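PDB 1NZA: divalent cation tolerance protein from Thermus thermophilus, which probably takes part in tolerance of heavy metals as a trimeric, metal-binding member of the CutA family. Local coordinates for the interface of chains A and B. Sequence-based numbering; all coordinates share one arbitrary frame. Chains: chain A/B, Divalent cation tolerance protein.

Contact 1: the interface of chains A and B. Residues chain A 31-33; chain B 8, 37-40, 52, 81.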
ATOM      1  N   VAL A  31       0.510  -2.880  13.047  1.00 15.00           N
ATOM      2  CA  VAL A  31      -0.501  -3.254  12.067  1.00 15.26           C
ATOM      3  C   VAL A  31      -1.431  -2.068  11.866  1.00 15.13           C
ATOM      4  O   VAL A  31      -1.950  -1.515  12.839  1.00 15.44           O
ATOM      5  CB  VAL A  31      -1.347  -4.457  12.532  1.00 16.55           C
ATOM      6  CG1 VAL A  31      -2.449  -4.729  11.524  1.00 15.62           C
ATOM      7  CG2 VAL A  31      -0.470  -5.694  12.685  1.00 18.09           C
ATOM      8  N   ASN A  32      -1.623  -1.663  10.610  1.00 14.67           N
ATOM      9  CA  ASN A  32      -2.520  -0.550  10.293  1.00 15.44           C
ATOM     10  C   ASN A  32      -3.782  -1.137   9.678  1.00 14.89           C
ATOM     11  O   ASN A  32      -3.699  -1.995   8.802  1.00 15.03           O
ATOM     12  CB  ASN A  32      -1.912   0.394   9.248  1.00 17.04           C
ATOM     13  CG  ASN A  32      -0.573   0.955   9.658  1.00 21.40           C
ATOM     14  OD1 ASN A  32       0.375   0.937   8.872  1.00 25.65           O
ATOM     15  ND2 ASN A  32      -0.486   1.474  10.878  1.00 20.43           N
ATOM     16  N   ILE A  33      -4.943  -0.665  10.126  1.00 12.48           N
ATOM     17  CA  ILE A  33      -6.212  -1.130   9.581  1.00 13.80           C
ATOM     18  C   ILE A  33      -6.838  -0.001   8.777  1.00 11.63           C
ATOM     19  O   ILE A  33      -7.074   1.087   9.311  1.00 13.78           O
ATOM     20  CB  ILE A  33      -7.194  -1.533  10.699  1.00 12.98           C
ATOM     21  CG1 ILE A  33      -6.585  -2.666  11.534  1.00 14.42           C
ATOM     22  CG2 ILE A  33      -8.552  -1.942  10.087  1.00 13.76           C
ATOM     23  CD1 ILE A  33      -7.424  -3.051  12.748  1.00 16.34           C
TER
ATOM     24  N   THR B   8       3.066   7.059   8.497  1.00 14.26           N
ATOM     25  CA  THR B   8       1.787   7.248   9.169  1.00 13.92           C
ATOM     26  C   THR B   8       1.958   8.462  10.067  1.00 16.79           C
ATOM     27  O   THR B   8       3.061   8.730  10.554  1.00 16.32           O
ATOM     28  CB  THR B   8       1.364   6.019   9.982  1.00 17.11           C
ATOM     29  OG1 THR B   8       2.471   5.549  10.754  1.00 16.17           O
ATOM     30  CG2 THR B   8       0.881   4.910   9.051  1.00 17.21           C
ATOM     31  N   LEU B  37      -7.218   5.504   9.607  1.00 12.01           N
ATOM     32  CA  LEU B  37      -6.560   4.270  10.017  1.00 12.53           C
ATOM     33  C   LEU B  37      -6.601   4.029  11.517  1.00 13.63           C
ATOM     34  O   LEU B  37      -6.681   4.965  12.305  1.00 12.24           O
ATOM     35  CB  LEU B  37      -5.089   4.280   9.615  1.00 13.78           C
ATOM     36  CG  LEU B  37      -4.651   3.744   8.260  1.00 16.24           C
ATOM     37  CD1 LEU B  37      -5.198   4.624   7.157  1.00 15.82           C
ATOM     38  CD2 LEU B  37      -3.123   3.712   8.223  1.00 16.43           C
ATOM     39  N   THR B  38      -6.554   2.754  11.890  1.00 13.75           N
ATOM     40  CA  THR B  38      -6.476   2.343  13.287  1.00 16.18           C
ATOM     41  C   THR B  38      -5.126   1.650  13.308  1.00 16.42           C
ATOM     42  O   THR B  38      -4.877   0.770  12.487  1.00 18.24           O
ATOM     43  CB  THR B  38      -7.540   1.299  13.663  1.00 16.79           C
ATOM     44  OG1 THR B  38      -8.830   1.919  13.685  1.00 19.92           O
ATOM     45  CG2 THR B  38      -7.246   0.707  15.032  1.00 20.75           C
ATOM     46  N   SER B  39      -4.243   2.045  14.212  1.00 16.39           N
ATOM     47  CA  SER B  39      -2.939   1.406  14.267  1.00 15.62           C
ATOM     48  C   SER B  39      -2.751   0.688  15.593  1.00 17.66           C
ATOM     49  O   SER B  39      -3.031   1.234  16.661  1.00 17.05           O
ATOM     50  CB  SER B  39      -1.838   2.439  14.049  1.00 17.66           C
ATOM     51  OG  SER B  39      -1.995   3.056  12.779  1.00 19.99           O
ATOM     52  N   ILE B  40      -2.289  -0.555  15.509  1.00 17.69           N
ATOM     53  CA  ILE B  40      -2.066  -1.371  16.694  1.00 20.57           C
ATOM     54  C   ILE B  40      -0.604  -1.803  16.668  1.00 21.40           C
ATOM     55  O   ILE B  40      -0.172  -2.501  15.749  1.00 22.21           O
ATOM     56  CB  ILE B  40      -3.009  -2.600  16.688  1.00 20.41           C
ATOM     57  CG1 ILE B  40      -4.470  -2.120  16.679  1.00 21.82           C
ATOM     58  CG2 ILE B  40      -2.760  -3.467  17.911  1.00 19.71           C
ATOM     59  CD1 ILE B  40      -5.496  -3.231  16.609  1.00 24.32           C
ATOM     60  N   GLU B  52      -4.634   7.109  13.044  1.00 12.69           N
ATOM     61  CA  GLU B  52      -3.662   7.715  12.139  1.00 13.49           C
ATOM     62  C   GLU B  52      -4.152   7.877  10.714  1.00 11.87           C
ATOM     63  O   GLU B  52      -5.258   7.474  10.372  1.00 13.57           O
ATOM     64  CB  GLU B  52      -2.396   6.857  12.076  1.00 14.64           C
ATOM     65  CG  GLU B  52      -1.688   6.620  13.403  1.00 13.93           C
ATOM     66  CD  GLU B  52      -0.349   5.950  13.203  1.00 18.96           C
ATOM     67  OE1 GLU B  52      -0.318   4.841  12.629  1.00 19.57           O
ATOM     68  OE2 GLU B  52       0.672   6.543  13.602  1.00 23.21           O
ATOM     69  N   GLU B  81       7.341   6.298  11.447  1.00 20.87           N
ATOM     70  CA  GLU B  81       7.402   5.216  10.488  1.00 20.90           C
ATOM     71  C   GLU B  81       7.700   5.801   9.123  1.00 18.78           C
ATOM     72  O   GLU B  81       6.965   6.663   8.642  1.00 18.94           O
ATOM     73  CB  GLU B  81       6.073   4.471  10.403  1.00 22.26           C
ATOM     74  CG  GLU B  81       6.037   3.491   9.234  1.00 23.51           C
ATOM     75  CD  GLU B  81       4.683   2.853   9.033  1.00 24.90           C
ATOM     76  OE1 GLU B  81       4.620   1.841   8.307  1.00 26.27           O
ATOM     77  OE2 GLU B  81       3.685   3.361   9.588  1.00 24.38           O
TER
HETATM   78  O   HOH W   1       2.412   2.459  11.792  1.00 38.41           O
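A:Asn32 meets B:Ser39 at the middle of an antiparallel pairing between two copies of the same strand, part of the subunit contact of the CutA trimer. The amide nitrogen ND2 of A:Asn32 points at the hydroxyl OG of B:Ser39 from 2.9 Å, but with only 128° at the hydrogen this bond is weak. A straighter path from ND2 runs to water 1 at 3.2 Å, with 171° at the hydrogen. The same water is hydrogen-bonded to the carboxylate oxygen OE2 of B:Glu81, 2.7 Å away, so the two side chains, pointing tip to tip, are joined by solvent. The methylene CB of A:Asn32 packs 3.7 Å from the methyl CD2 of B:Leu37, the two side chains crossing at a slant. With CG anti to the carbonyl carbon (chi1 -57°), A:Asn32 carries its amide off the strand toward these chain B groups.

Behind them stands a second shell within chain B. The hydroxyl OG of B:Ser39 gives a hydrogen bond to OE1 of B:Glu52 at 2.5 Å, reaching the carboxylate on its anti side and somewhat out of its plane. B:Thr8 OG1 donates to OE2 of B:Glu81 at 2.8 Å, on the anti lone pair, holding the oxygen that is also bonded to the water. B:Thr8 and B:Glu52 belong to the sodium site of this protein.

Backbone hydrogen bonds flank A:Asn32 on either side along the strand: A:Val31 with B:Ile40, and A:Ile33 with B:Thr38, are each paired both ways. Strand 30-42 of chain A thus lies antiparallel beside strand 30-42 of chain B, carrying the beta-sheet across the subunit boundary, while strands 2-9 and 47-60 of chain B supply B:Thr8 and B:Glu52.

Contact 2: the interface of chains A and B. Residues chain A 89-91, 94-95; chain B 64, 68, 82-84.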
ATOM      1  N   GLU A  89      14.163   0.152   2.047  1.00 18.84           N
ATOM      2  CA  GLU A  89      14.858   0.996   3.010  1.00 20.82           C
ATOM      3  C   GLU A  89      13.853   1.772   3.849  1.00 21.52           C
ATOM      4  O   GLU A  89      12.648   1.710   3.606  1.00 21.34           O
ATOM      5  CB  GLU A  89      15.793   1.973   2.291  1.00 21.85           C
ATOM      6  CG  GLU A  89      15.138   2.788   1.188  1.00 24.83           C
ATOM      7  CD  GLU A  89      16.096   3.785   0.555  1.00 28.13           C
ATOM      8  OE1 GLU A  89      15.755   4.362  -0.498  1.00 26.88           O
ATOM      9  OE2 GLU A  89      17.191   3.994   1.116  1.00 28.91           O
ATOM     10  N   GLY A  90      14.349   2.501   4.839  1.00 21.71           N
ATOM     11  CA  GLY A  90      13.457   3.268   5.682  1.00 22.90           C
ATOM     12  C   GLY A  90      14.169   3.906   6.849  1.00 24.38           C
ATOM     13  O   GLY A  90      15.402   3.896   6.931  1.00 25.24           O
ATOM     14  N   ASN A  91      13.387   4.479   7.754  1.00 24.32           N
ATOM     15  CA  ASN A  91      13.948   5.106   8.939  1.00 26.17           C
ATOM     16  C   ASN A  91      14.665   4.001   9.709  1.00 25.62           C
ATOM     17  O   ASN A  91      14.027   3.097  10.243  1.00 26.53           O
ATOM     18  CB  ASN A  91      12.821   5.712   9.779  1.00 25.79           C
ATOM     19  CG  ASN A  91      13.325   6.350  11.045  1.00 27.67           C
ATOM     20  OD1 ASN A  91      14.509   6.673  11.155  1.00 29.96           O
ATOM     21  ND2 ASN A  91      12.433   6.546  12.009  1.00 25.25           N
ATOM     22  N   TYR A  94      13.408   3.111  13.006  1.00 29.33           N
ATOM     23  CA  TYR A  94      12.083   2.506  12.936  1.00 27.37           C
ATOM     24  C   TYR A  94      12.208   1.032  12.571  1.00 25.50           C
ATOM     25  O   TYR A  94      11.542   0.178  13.157  1.00 24.89           O
ATOM     26  CB  TYR A  94      11.207   3.208  11.893  1.00 26.58           C
ATOM     27  CG  TYR A  94       9.817   2.626  11.806  1.00 25.92           C
ATOM     28  CD1 TYR A  94       8.880   2.852  12.814  1.00 26.08           C
ATOM     29  CD2 TYR A  94       9.450   1.806  10.741  1.00 25.50           C
ATOM     30  CE1 TYR A  94       7.610   2.275  12.765  1.00 25.29           C
ATOM     31  CE2 TYR A  94       8.185   1.224  10.683  1.00 26.22           C
ATOM     32  CZ  TYR A  94       7.270   1.465  11.698  1.00 26.57           C
ATOM     33  OH  TYR A  94       6.011   0.903  11.641  1.00 26.88           O
ATOM     34  N   LEU A  95      13.066   0.731  11.602  1.00 24.41           N
ATOM     35  CA  LEU A  95      13.255  -0.647  11.179  1.00 25.23           C
ATOM     36  C   LEU A  95      13.881  -1.507  12.273  1.00 25.40           C
ATOM     37  O   LEU A  95      13.595  -2.700  12.366  1.00 25.11           O
ATOM     38  CB  LEU A  95      14.108  -0.699   9.910  1.00 24.57           C
ATOM     39  CG  LEU A  95      13.455  -0.090   8.665  1.00 25.30           C
ATOM     40  CD1 LEU A  95      14.381  -0.250   7.465  1.00 22.84           C
ATOM     41  CD2 LEU A  95      12.118  -0.772   8.404  1.00 23.96           C
TER
ATOM     42  N   PHE B  64      15.351  10.003  -0.978  1.00 25.17           N
ATOM     43  CA  PHE B  64      15.033   9.383   0.305  1.00 25.23           C
ATOM     44  C   PHE B  64      15.803   9.889   1.523  1.00 25.60           C
ATOM     45  O   PHE B  64      15.200  10.192   2.551  1.00 23.86           O
ATOM     46  CB  PHE B  64      15.177   7.858   0.223  1.00 25.14           C
ATOM     47  CG  PHE B  64      14.567   7.142   1.394  1.00 24.89           C
ATOM     48  CD1 PHE B  64      13.186   7.132   1.573  1.00 25.18           C
ATOM     49  CD2 PHE B  64      15.369   6.512   2.337  1.00 24.59           C
ATOM     50  CE1 PHE B  64      12.611   6.514   2.673  1.00 22.60           C
ATOM     51  CE2 PHE B  64      14.803   5.888   3.450  1.00 24.34           C
ATOM     52  CZ  PHE B  64      13.419   5.888   3.616  1.00 25.01           C
ATOM     53  N   LYS B  68      13.840  11.582   4.595  1.00 26.16           N
ATOM     54  CA  LYS B  68      13.833  11.154   5.989  1.00 28.01           C
ATOM     55  C   LYS B  68      14.125  12.320   6.923  1.00 29.45           C
ATOM     56  O   LYS B  68      13.460  12.484   7.944  1.00 29.21           O
ATOM     57  CB  LYS B  68      14.866  10.056   6.245  1.00 28.57           C
ATOM     58  CG  LYS B  68      14.457   8.674   5.771  1.00 32.35           C
ATOM     59  CD  LYS B  68      15.350   7.599   6.388  1.00 33.19           C
ATOM     60  CE  LYS B  68      16.818   7.827   6.049  1.00 35.56           C
ATOM     61  NZ  LYS B  68      17.704   6.800   6.667  1.00 36.55           N
ATOM     62  N   ILE B  82       8.786   5.341   8.511  1.00 18.55           N
ATOM     63  CA  ILE B  82       9.167   5.769   7.170  1.00 18.84           C
ATOM     64  C   ILE B  82       9.749   4.532   6.498  1.00 20.43           C
ATOM     65  O   ILE B  82      10.904   4.178   6.743  1.00 21.10           O
ATOM     66  CB  ILE B  82      10.266   6.857   7.171  1.00 17.69           C
ATOM     67  CG1 ILE B  82       9.894   7.987   8.130  1.00 20.60           C
ATOM     68  CG2 ILE B  82      10.435   7.415   5.759  1.00 18.23           C
ATOM     69  CD1 ILE B  82      10.940   9.092   8.212  1.00 21.14           C
ATOM     70  N   VAL B  83       8.953   3.864   5.668  1.00 19.73           N
ATOM     71  CA  VAL B  83       9.426   2.665   4.984  1.00 19.13           C
ATOM     72  C   VAL B  83       9.231   2.799   3.482  1.00 19.12           C
ATOM     73  O   VAL B  83       8.169   3.214   3.021  1.00 18.78           O
ATOM     74  CB  VAL B  83       8.688   1.399   5.481  1.00 19.50           C
ATOM     75  CG1 VAL B  83       8.845   1.262   6.999  1.00 21.55           C
ATOM     76  CG2 VAL B  83       7.222   1.454   5.088  1.00 22.03           C
ATOM     77  N   ALA B  84      10.264   2.449   2.720  1.00 17.02           N
ATOM     78  CA  ALA B  84      10.203   2.545   1.268  1.00 16.39           C
ATOM     79  C   ALA B  84      10.012   1.184   0.608  1.00 17.24           C
ATOM     80  O   ALA B  84      10.705   0.221   0.939  1.00 18.10           O
ATOM     81  CB  ALA B  84      11.481   3.195   0.737  1.00 16.11           C
TER
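A:Glu89 and A:Gly90 run antiparallel to B:Ala84 and B:Val83, tied by hydrogen bonds from N of B:Ala84 to O of A:Glu89 (2.6 Å) and from N of A:Asn91 to O of B:Ile82 (2.7 Å). This is an intersubunit strand addition in the homotrimer of the CutA family: the short strand 89-90 of chain A lies along the edge of strand 82-86 of chain B.

The aromatic ring of B:Phe64 is packed between groups of the two chains. Across one of its faces, toward the rim, lies the chain of A:Glu89, its carboxylate turned 28° from the ring plane and stacked on it. The carboxylate carbon CD comes to 3.3 Å from CD2 of B:Phe64, and the two side chains run past each other in opposite directions. What brings A:Glu89 there is its first torsion (chi1 52°), which sets CG between the backbone N and the carbonyl carbon, with the chain stretched out beyond. On the way CG also touches the methyl CB of B:Ala84 at 3.7 Å.

The opposite face of the ring carries CG of B:Lys68, from one turn along helix 64-74, so the ring is packed from both sides and its tilt is restricted. Its edge points at A:Gly90, where the carbonyl carbon lies in the ring plane and CA is near CZ. Bent at chi3 (-58°), B:Lys68 runs its end past the carbonyl O of A:Gly90, with CD and NZ each 3.7 Å from that oxygen. The end nitrogen NZ stays 6.2 Å from OE2 of A:Glu89, not in contact; the two could at most attract each other over that distance.

Past the glycine, A:Asn91 sets its CB against CB of B:Ile82 at 3.8 Å. From helix 92-100, A:Tyr94 offers the CD2-CE2 side of its ring to the methyl CG1 of B:Val83, 3.7 Å from CE2, and A:Leu95 reaches the same methyl with CD2.

About 16 Å separates the C-alpha centres of contact 1 and contact 2, which both lie in the interface of chains A and B within the trimer. They share no residue, but on chain B they are adjacent in sequence: B:Glu81, linked through water in contact 1, immediately precedes B:Ile82, which starts the strand used in contact 2. Chain A supplies different elements, strand 30-42 to one and strand 89-90 with helix 92-100 to the other. Antiparallel pairing occurs at both, so beta structure of chain B is extended by chain A at two places, which would fix the relative orientation of the subunits.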